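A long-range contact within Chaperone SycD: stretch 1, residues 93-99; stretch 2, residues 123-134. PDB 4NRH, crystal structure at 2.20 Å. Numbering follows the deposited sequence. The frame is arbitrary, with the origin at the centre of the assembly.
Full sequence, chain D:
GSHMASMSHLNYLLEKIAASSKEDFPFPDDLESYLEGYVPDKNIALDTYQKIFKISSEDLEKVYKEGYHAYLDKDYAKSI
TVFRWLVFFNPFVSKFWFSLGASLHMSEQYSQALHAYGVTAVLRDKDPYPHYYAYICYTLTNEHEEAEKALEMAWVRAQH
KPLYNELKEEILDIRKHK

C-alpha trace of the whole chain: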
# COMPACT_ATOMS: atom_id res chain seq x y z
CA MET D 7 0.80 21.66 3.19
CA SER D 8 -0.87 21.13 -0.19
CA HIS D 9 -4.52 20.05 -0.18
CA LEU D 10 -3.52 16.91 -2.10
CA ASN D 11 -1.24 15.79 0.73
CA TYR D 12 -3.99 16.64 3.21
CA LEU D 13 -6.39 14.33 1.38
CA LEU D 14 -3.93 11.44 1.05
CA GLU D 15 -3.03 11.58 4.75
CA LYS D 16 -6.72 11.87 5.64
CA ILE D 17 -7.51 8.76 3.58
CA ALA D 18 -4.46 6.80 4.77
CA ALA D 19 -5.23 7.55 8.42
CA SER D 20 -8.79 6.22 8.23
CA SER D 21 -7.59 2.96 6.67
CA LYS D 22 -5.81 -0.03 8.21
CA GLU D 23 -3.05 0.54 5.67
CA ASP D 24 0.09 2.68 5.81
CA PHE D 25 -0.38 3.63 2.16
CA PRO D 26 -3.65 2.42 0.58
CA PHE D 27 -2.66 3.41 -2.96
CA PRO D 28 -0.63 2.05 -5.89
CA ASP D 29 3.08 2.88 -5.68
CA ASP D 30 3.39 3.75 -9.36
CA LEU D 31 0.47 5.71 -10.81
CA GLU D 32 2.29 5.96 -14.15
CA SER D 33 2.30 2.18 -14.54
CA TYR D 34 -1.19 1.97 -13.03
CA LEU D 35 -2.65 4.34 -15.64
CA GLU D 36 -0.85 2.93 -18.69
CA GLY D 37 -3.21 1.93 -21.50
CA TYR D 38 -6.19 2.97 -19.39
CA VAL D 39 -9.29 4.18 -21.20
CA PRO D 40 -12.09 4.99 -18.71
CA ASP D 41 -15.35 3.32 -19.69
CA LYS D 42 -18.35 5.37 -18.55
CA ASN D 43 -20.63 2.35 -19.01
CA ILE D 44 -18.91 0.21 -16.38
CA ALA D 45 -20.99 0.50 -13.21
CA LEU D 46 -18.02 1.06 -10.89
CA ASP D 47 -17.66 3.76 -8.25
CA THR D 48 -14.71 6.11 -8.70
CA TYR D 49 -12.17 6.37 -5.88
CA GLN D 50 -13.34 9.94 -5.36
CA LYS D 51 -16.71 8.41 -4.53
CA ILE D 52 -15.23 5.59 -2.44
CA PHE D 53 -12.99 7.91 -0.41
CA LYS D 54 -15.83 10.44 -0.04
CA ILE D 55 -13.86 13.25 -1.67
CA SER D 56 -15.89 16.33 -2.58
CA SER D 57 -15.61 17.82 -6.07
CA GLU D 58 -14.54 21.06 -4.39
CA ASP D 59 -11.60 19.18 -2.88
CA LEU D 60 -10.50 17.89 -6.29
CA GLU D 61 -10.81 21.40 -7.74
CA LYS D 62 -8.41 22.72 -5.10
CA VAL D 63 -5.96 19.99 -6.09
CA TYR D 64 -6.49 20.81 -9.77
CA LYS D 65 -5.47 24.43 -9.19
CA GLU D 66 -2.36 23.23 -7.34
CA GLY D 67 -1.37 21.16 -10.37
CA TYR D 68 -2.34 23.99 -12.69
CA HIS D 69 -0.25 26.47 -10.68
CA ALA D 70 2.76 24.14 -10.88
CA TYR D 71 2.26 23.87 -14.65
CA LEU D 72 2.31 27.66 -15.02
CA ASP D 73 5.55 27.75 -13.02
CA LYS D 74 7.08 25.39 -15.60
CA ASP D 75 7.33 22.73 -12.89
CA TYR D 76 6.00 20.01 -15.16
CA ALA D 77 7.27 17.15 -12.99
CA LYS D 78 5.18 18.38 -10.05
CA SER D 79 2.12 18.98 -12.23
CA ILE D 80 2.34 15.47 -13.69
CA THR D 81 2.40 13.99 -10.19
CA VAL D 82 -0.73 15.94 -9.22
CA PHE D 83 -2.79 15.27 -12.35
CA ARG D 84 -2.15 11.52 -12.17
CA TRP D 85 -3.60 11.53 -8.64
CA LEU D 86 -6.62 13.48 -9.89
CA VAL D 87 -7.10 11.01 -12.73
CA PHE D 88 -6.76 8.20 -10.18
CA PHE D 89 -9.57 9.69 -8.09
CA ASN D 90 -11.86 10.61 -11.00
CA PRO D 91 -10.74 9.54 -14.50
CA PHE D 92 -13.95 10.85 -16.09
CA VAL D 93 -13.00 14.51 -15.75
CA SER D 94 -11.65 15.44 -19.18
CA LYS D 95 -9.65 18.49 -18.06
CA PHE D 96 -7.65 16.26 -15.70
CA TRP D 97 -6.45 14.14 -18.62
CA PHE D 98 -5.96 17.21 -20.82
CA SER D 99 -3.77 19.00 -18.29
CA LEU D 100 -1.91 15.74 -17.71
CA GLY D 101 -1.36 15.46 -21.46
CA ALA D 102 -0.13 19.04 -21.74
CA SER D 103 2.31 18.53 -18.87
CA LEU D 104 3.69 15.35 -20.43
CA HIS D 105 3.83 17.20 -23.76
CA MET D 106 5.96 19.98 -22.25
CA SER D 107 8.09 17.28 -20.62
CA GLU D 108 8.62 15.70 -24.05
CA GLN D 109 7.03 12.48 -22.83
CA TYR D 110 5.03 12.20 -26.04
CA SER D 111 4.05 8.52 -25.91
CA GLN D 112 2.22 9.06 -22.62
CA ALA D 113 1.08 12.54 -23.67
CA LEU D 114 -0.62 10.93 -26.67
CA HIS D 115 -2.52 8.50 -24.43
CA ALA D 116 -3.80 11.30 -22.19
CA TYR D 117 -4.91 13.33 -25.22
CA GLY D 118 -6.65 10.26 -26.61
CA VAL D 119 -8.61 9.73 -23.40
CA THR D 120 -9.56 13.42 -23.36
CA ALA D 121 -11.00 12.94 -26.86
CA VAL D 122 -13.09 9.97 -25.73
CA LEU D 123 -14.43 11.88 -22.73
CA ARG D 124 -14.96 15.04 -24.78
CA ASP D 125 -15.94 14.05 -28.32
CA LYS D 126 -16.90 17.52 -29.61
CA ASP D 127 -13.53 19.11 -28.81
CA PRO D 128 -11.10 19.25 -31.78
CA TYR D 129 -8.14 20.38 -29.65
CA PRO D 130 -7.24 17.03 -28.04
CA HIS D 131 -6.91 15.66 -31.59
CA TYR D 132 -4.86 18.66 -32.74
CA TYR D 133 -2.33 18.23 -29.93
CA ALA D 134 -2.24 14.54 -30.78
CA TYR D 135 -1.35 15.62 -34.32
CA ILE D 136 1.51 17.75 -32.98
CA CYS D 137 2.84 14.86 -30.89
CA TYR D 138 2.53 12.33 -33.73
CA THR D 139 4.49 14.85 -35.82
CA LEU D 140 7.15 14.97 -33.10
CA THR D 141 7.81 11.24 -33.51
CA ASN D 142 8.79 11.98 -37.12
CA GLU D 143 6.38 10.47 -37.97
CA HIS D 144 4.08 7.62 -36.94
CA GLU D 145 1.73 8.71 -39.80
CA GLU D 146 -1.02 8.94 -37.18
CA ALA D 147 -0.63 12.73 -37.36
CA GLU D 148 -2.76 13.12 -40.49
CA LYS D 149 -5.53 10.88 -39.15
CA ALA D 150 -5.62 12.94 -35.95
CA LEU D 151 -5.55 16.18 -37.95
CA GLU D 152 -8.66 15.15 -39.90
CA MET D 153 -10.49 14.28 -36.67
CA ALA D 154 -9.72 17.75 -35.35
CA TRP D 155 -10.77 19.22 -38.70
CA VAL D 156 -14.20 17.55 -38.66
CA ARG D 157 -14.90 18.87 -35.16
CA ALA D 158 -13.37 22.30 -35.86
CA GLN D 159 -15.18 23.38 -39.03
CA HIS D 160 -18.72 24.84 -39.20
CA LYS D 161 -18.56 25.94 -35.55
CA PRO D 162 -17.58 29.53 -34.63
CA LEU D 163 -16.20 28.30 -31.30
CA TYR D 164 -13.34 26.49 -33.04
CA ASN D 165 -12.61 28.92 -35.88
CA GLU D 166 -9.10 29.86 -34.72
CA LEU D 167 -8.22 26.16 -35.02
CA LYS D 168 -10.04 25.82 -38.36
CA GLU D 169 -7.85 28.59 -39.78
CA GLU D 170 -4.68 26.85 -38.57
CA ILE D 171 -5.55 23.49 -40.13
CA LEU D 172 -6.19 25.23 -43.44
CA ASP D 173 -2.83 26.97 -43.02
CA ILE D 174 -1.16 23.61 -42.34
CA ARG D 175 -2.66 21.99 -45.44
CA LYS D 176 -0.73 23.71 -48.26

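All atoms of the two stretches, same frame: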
# COMPACT_ATOMS: atom_id res chain seq x y z
N VAL D 93 -13.10 13.07 -15.58
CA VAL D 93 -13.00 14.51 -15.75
C VAL D 93 -11.98 14.81 -16.84
O VAL D 93 -10.78 14.60 -16.66
CB VAL D 93 -12.59 15.22 -14.45
CG1 VAL D 93 -12.57 16.73 -14.64
CG2 VAL D 93 -13.54 14.84 -13.32
N SER D 94 -12.47 15.30 -17.98
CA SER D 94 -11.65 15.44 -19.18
C SER D 94 -10.49 16.43 -19.03
O SER D 94 -9.43 16.23 -19.62
CB SER D 94 -12.52 15.86 -20.36
OG SER D 94 -13.13 17.11 -20.12
N LYS D 95 -10.69 17.48 -18.24
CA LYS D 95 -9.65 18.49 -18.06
C LYS D 95 -8.48 17.96 -17.23
O LYS D 95 -7.38 18.49 -17.30
CB LYS D 95 -10.23 19.76 -17.42
CG LYS D 95 -10.57 19.64 -15.95
CD LYS D 95 -11.11 20.97 -15.44
CE LYS D 95 -11.38 20.93 -13.94
NZ LYS D 95 -11.90 22.23 -13.44
N PHE D 96 -8.73 16.91 -16.45
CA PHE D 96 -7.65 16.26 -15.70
C PHE D 96 -6.68 15.59 -16.67
O PHE D 96 -5.47 15.77 -16.58
CB PHE D 96 -8.20 15.24 -14.70
CG PHE D 96 -8.96 15.84 -13.55
CD1 PHE D 96 -9.02 17.21 -13.37
CD2 PHE D 96 -9.60 15.02 -12.63
CE1 PHE D 96 -9.72 17.76 -12.31
CE2 PHE D 96 -10.30 15.56 -11.57
CZ PHE D 96 -10.36 16.93 -11.41
N TRP D 97 -7.24 14.81 -17.59
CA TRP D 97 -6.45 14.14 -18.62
C TRP D 97 -5.77 15.13 -19.56
O TRP D 97 -4.64 14.92 -20.00
CB TRP D 97 -7.34 13.20 -19.43
CG TRP D 97 -7.67 11.91 -18.75
CD1 TRP D 97 -8.82 11.60 -18.10
CD2 TRP D 97 -6.84 10.75 -18.67
NE1 TRP D 97 -8.76 10.31 -17.61
CE2 TRP D 97 -7.55 9.77 -17.95
CE3 TRP D 97 -5.56 10.44 -19.14
CZ2 TRP D 97 -7.03 8.51 -17.69
CZ3 TRP D 97 -5.04 9.18 -18.88
CH2 TRP D 97 -5.77 8.23 -18.16
N PHE D 98 -6.47 16.22 -19.87
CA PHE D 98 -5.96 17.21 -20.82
C PHE D 98 -4.75 17.93 -20.24
O PHE D 98 -3.74 18.11 -20.92
CB PHE D 98 -7.05 18.22 -21.19
CG PHE D 98 -6.88 18.83 -22.55
CD1 PHE D 98 -5.80 18.50 -23.35
CD2 PHE D 98 -7.81 19.74 -23.03
CE1 PHE D 98 -5.65 19.07 -24.60
CE2 PHE D 98 -7.66 20.31 -24.28
CZ PHE D 98 -6.58 19.97 -25.07
N SER D 99 -4.86 18.34 -18.98
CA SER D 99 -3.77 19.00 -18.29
C SER D 99 -2.61 18.04 -18.06
O SER D 99 -1.44 18.44 -18.06
CB SER D 99 -4.25 19.59 -16.97
OG SER D 99 -5.19 20.63 -17.19
N LEU D 123 -13.59 11.27 -23.75
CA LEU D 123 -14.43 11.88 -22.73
C LEU D 123 -15.10 13.16 -23.24
O LEU D 123 -16.11 13.60 -22.69
CB LEU D 123 -13.60 12.20 -21.48
CG LEU D 123 -12.96 11.00 -20.77
CD1 LEU D 123 -12.07 11.47 -19.63
CD2 LEU D 123 -14.01 10.03 -20.27
N ARG D 124 -14.53 13.74 -24.29
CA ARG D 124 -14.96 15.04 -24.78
C ARG D 124 -14.97 15.05 -26.31
O ARG D 124 -14.13 15.70 -26.94
CB ARG D 124 -14.04 16.14 -24.24
CG ARG D 124 -14.64 17.53 -24.19
CD ARG D 124 -13.55 18.57 -24.07
NE ARG D 124 -12.98 18.64 -22.73
CZ ARG D 124 -11.89 19.34 -22.41
NH1 ARG D 124 -11.26 20.03 -23.35
NH2 ARG D 124 -11.44 19.35 -21.17
N ASP D 125 -15.92 14.33 -26.89
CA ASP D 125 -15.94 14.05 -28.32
C ASP D 125 -16.00 15.30 -29.22
O ASP D 125 -15.43 15.30 -30.31
CB ASP D 125 -17.14 13.15 -28.65
CG ASP D 125 -17.03 12.52 -30.03
OD1 ASP D 125 -15.90 12.42 -30.55
OD2 ASP D 125 -18.07 12.13 -30.59
N LYS D 126 -16.69 16.34 -28.77
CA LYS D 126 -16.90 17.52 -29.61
C LYS D 126 -15.66 18.40 -29.76
O LYS D 126 -15.56 19.19 -30.70
CB LYS D 126 -18.06 18.35 -29.06
CG LYS D 126 -19.41 17.66 -29.12
CD LYS D 126 -20.50 18.51 -28.49
CE LYS D 126 -21.85 17.81 -28.55
NZ LYS D 126 -22.91 18.57 -27.82
N ASP D 127 -14.72 18.26 -28.83
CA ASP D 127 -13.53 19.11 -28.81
C ASP D 127 -12.49 18.65 -29.84
O ASP D 127 -12.03 17.51 -29.80
CB ASP D 127 -12.91 19.10 -27.41
CG ASP D 127 -11.96 20.27 -27.18
OD1 ASP D 127 -11.61 20.97 -28.15
OD2 ASP D 127 -11.55 20.47 -26.02
N PRO D 128 -12.13 19.54 -30.78
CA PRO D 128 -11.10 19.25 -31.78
C PRO D 128 -9.68 19.33 -31.23
O PRO D 128 -8.78 18.67 -31.77
CB PRO D 128 -11.33 20.34 -32.84
CG PRO D 128 -11.92 21.47 -32.08
CD PRO D 128 -12.80 20.83 -31.03
N TYR D 129 -9.48 20.12 -30.18
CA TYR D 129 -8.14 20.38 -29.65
C TYR D 129 -7.36 19.17 -29.12
O TYR D 129 -6.14 19.11 -29.31
CB TYR D 129 -8.23 21.45 -28.55
CG TYR D 129 -8.28 22.85 -29.11
CD1 TYR D 129 -7.13 23.49 -29.55
CD2 TYR D 129 -9.49 23.54 -29.22
CE1 TYR D 129 -7.17 24.77 -30.06
CE2 TYR D 129 -9.54 24.82 -29.73
CZ TYR D 129 -8.38 25.43 -30.15
OH TYR D 129 -8.42 26.71 -30.66
N PRO D 130 -8.02 18.22 -28.43
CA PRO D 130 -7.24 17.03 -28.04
C PRO D 130 -6.65 16.31 -29.25
O PRO D 130 -5.53 15.78 -29.16
CB PRO D 130 -8.27 16.15 -27.33
CG PRO D 130 -9.28 17.11 -26.81
CD PRO D 130 -9.37 18.20 -27.83
N HIS D 131 -7.39 16.28 -30.35
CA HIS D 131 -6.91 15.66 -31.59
C HIS D 131 -5.78 16.46 -32.23
O HIS D 131 -4.83 15.89 -32.76
CB HIS D 131 -8.07 15.51 -32.58
CG HIS D 131 -9.19 14.65 -32.07
ND1 HIS D 131 -9.11 13.27 -32.05
CD2 HIS D 131 -10.40 14.97 -31.57
CE1 HIS D 131 -10.23 12.78 -31.55
NE2 HIS D 131 -11.03 13.79 -31.25
N TYR D 132 -5.89 17.79 -32.18
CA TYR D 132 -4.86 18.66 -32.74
C TYR D 132 -3.52 18.49 -32.03
O TYR D 132 -2.47 18.45 -32.68
CB TYR D 132 -5.30 20.12 -32.68
CG TYR D 132 -4.21 21.09 -33.09
CD1 TYR D 132 -3.84 21.21 -34.42
CD2 TYR D 132 -3.56 21.89 -32.15
CE1 TYR D 132 -2.84 22.10 -34.81
CE2 TYR D 132 -2.57 22.77 -32.53
CZ TYR D 132 -2.21 22.87 -33.86
OH TYR D 132 -1.23 23.75 -34.25
N TYR D 133 -3.55 18.41 -30.71
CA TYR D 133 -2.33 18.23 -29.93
C TYR D 133 -1.79 16.82 -30.09
O TYR D 133 -0.59 16.58 -29.91
CB TYR D 133 -2.58 18.56 -28.45
CG TYR D 133 -2.67 20.04 -28.19
CD1 TYR D 133 -1.56 20.86 -28.32
CD2 TYR D 133 -3.88 20.63 -27.82
CE1 TYR D 133 -1.63 22.22 -28.09
CE2 TYR D 133 -3.96 21.99 -27.59
CZ TYR D 133 -2.83 22.78 -27.73
OH TYR D 133 -2.91 24.13 -27.49
N ALA D 134 -2.67 15.88 -30.42
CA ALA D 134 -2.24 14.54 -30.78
C ALA D 134 -1.49 14.59 -32.11
O ALA D 134 -0.48 13.91 -32.29
CB ALA D 134 -3.43 13.60 -30.87

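Two nearly parallel helices, 94-99 and 129-134, run with an angle of 17° between their N-to-C directions. The axes stay 11.9 Å apart, and the contact is made mainly by side chains; most of the 394 Å² buried between the stretches belongs to four residues: Ser 94, Phe 98, Leu 123 and Arg 124.

Val 93 sits at the N-cap position and points its CB away from stretch 2; its backbone carbonyl O starts the helix by accepting from Phe 96 N.

Ser 94 opens the helix and makes the polar anchor. Its CA lies 5.7 Å from the CA of Leu 123, the tightest register of the contact, and a small side chain suits so close an approach: Ser 94 CB packs 4.0 Å from Leu 123 CB. With chi1 in p, the hydroxyl receives two hydrogen bonds from one guanidinium, Arg 124 NE to Ser 94 OG and Arg 124 NH2 to Ser 94 OG, each 3.0 Å. Ser 94 OG lies near the guanidinium plane, at the edge where these two N-H groups converge.

The CB of Lys 95 passes 4.0 Å from Arg 124 NH2, but the extended chain leads its ammonium away to a partner elsewhere in the structure. Phe 96 is buried without touching stretch 2.

Trp 97 points toward the partner and gives a modest apolar contact, its CD1 lying 3.6 Å from Leu 123 CD1. Leucine suits this place because its CD1 reaches the indole while its CB stays beside Ser 94.

One turn after Ser 94, Phe 98 covers the distance to the second helix and has the largest area covered, 102 Å². With chi1 in t, its ring tip packs against Tyr 129, Pro 130 and Tyr 133. Phe 98 CZ lies 4.1 Å from Tyr 129 CB and 3.9 Å from Tyr 133 CD2, both at the ring edge, and 4.3 Å from Pro 130 CD. Farther back along the ring, Phe 98 CD2 is 3.5 Å from Arg 124 NH1.

That arginine is held by Asp 127, through a salt bridge from Arg 124 NH1 to Asp 127 OD2 of 2.7 Å across a type I turn. Asp 127 OD1 meanwhile accepts from Tyr 129 N at 3.1 Å, a capping bond. One carboxylate thus ties the arginine that grips Ser 94 to the helix that receives Phe 98. Ser 99 ends the stretch without contact.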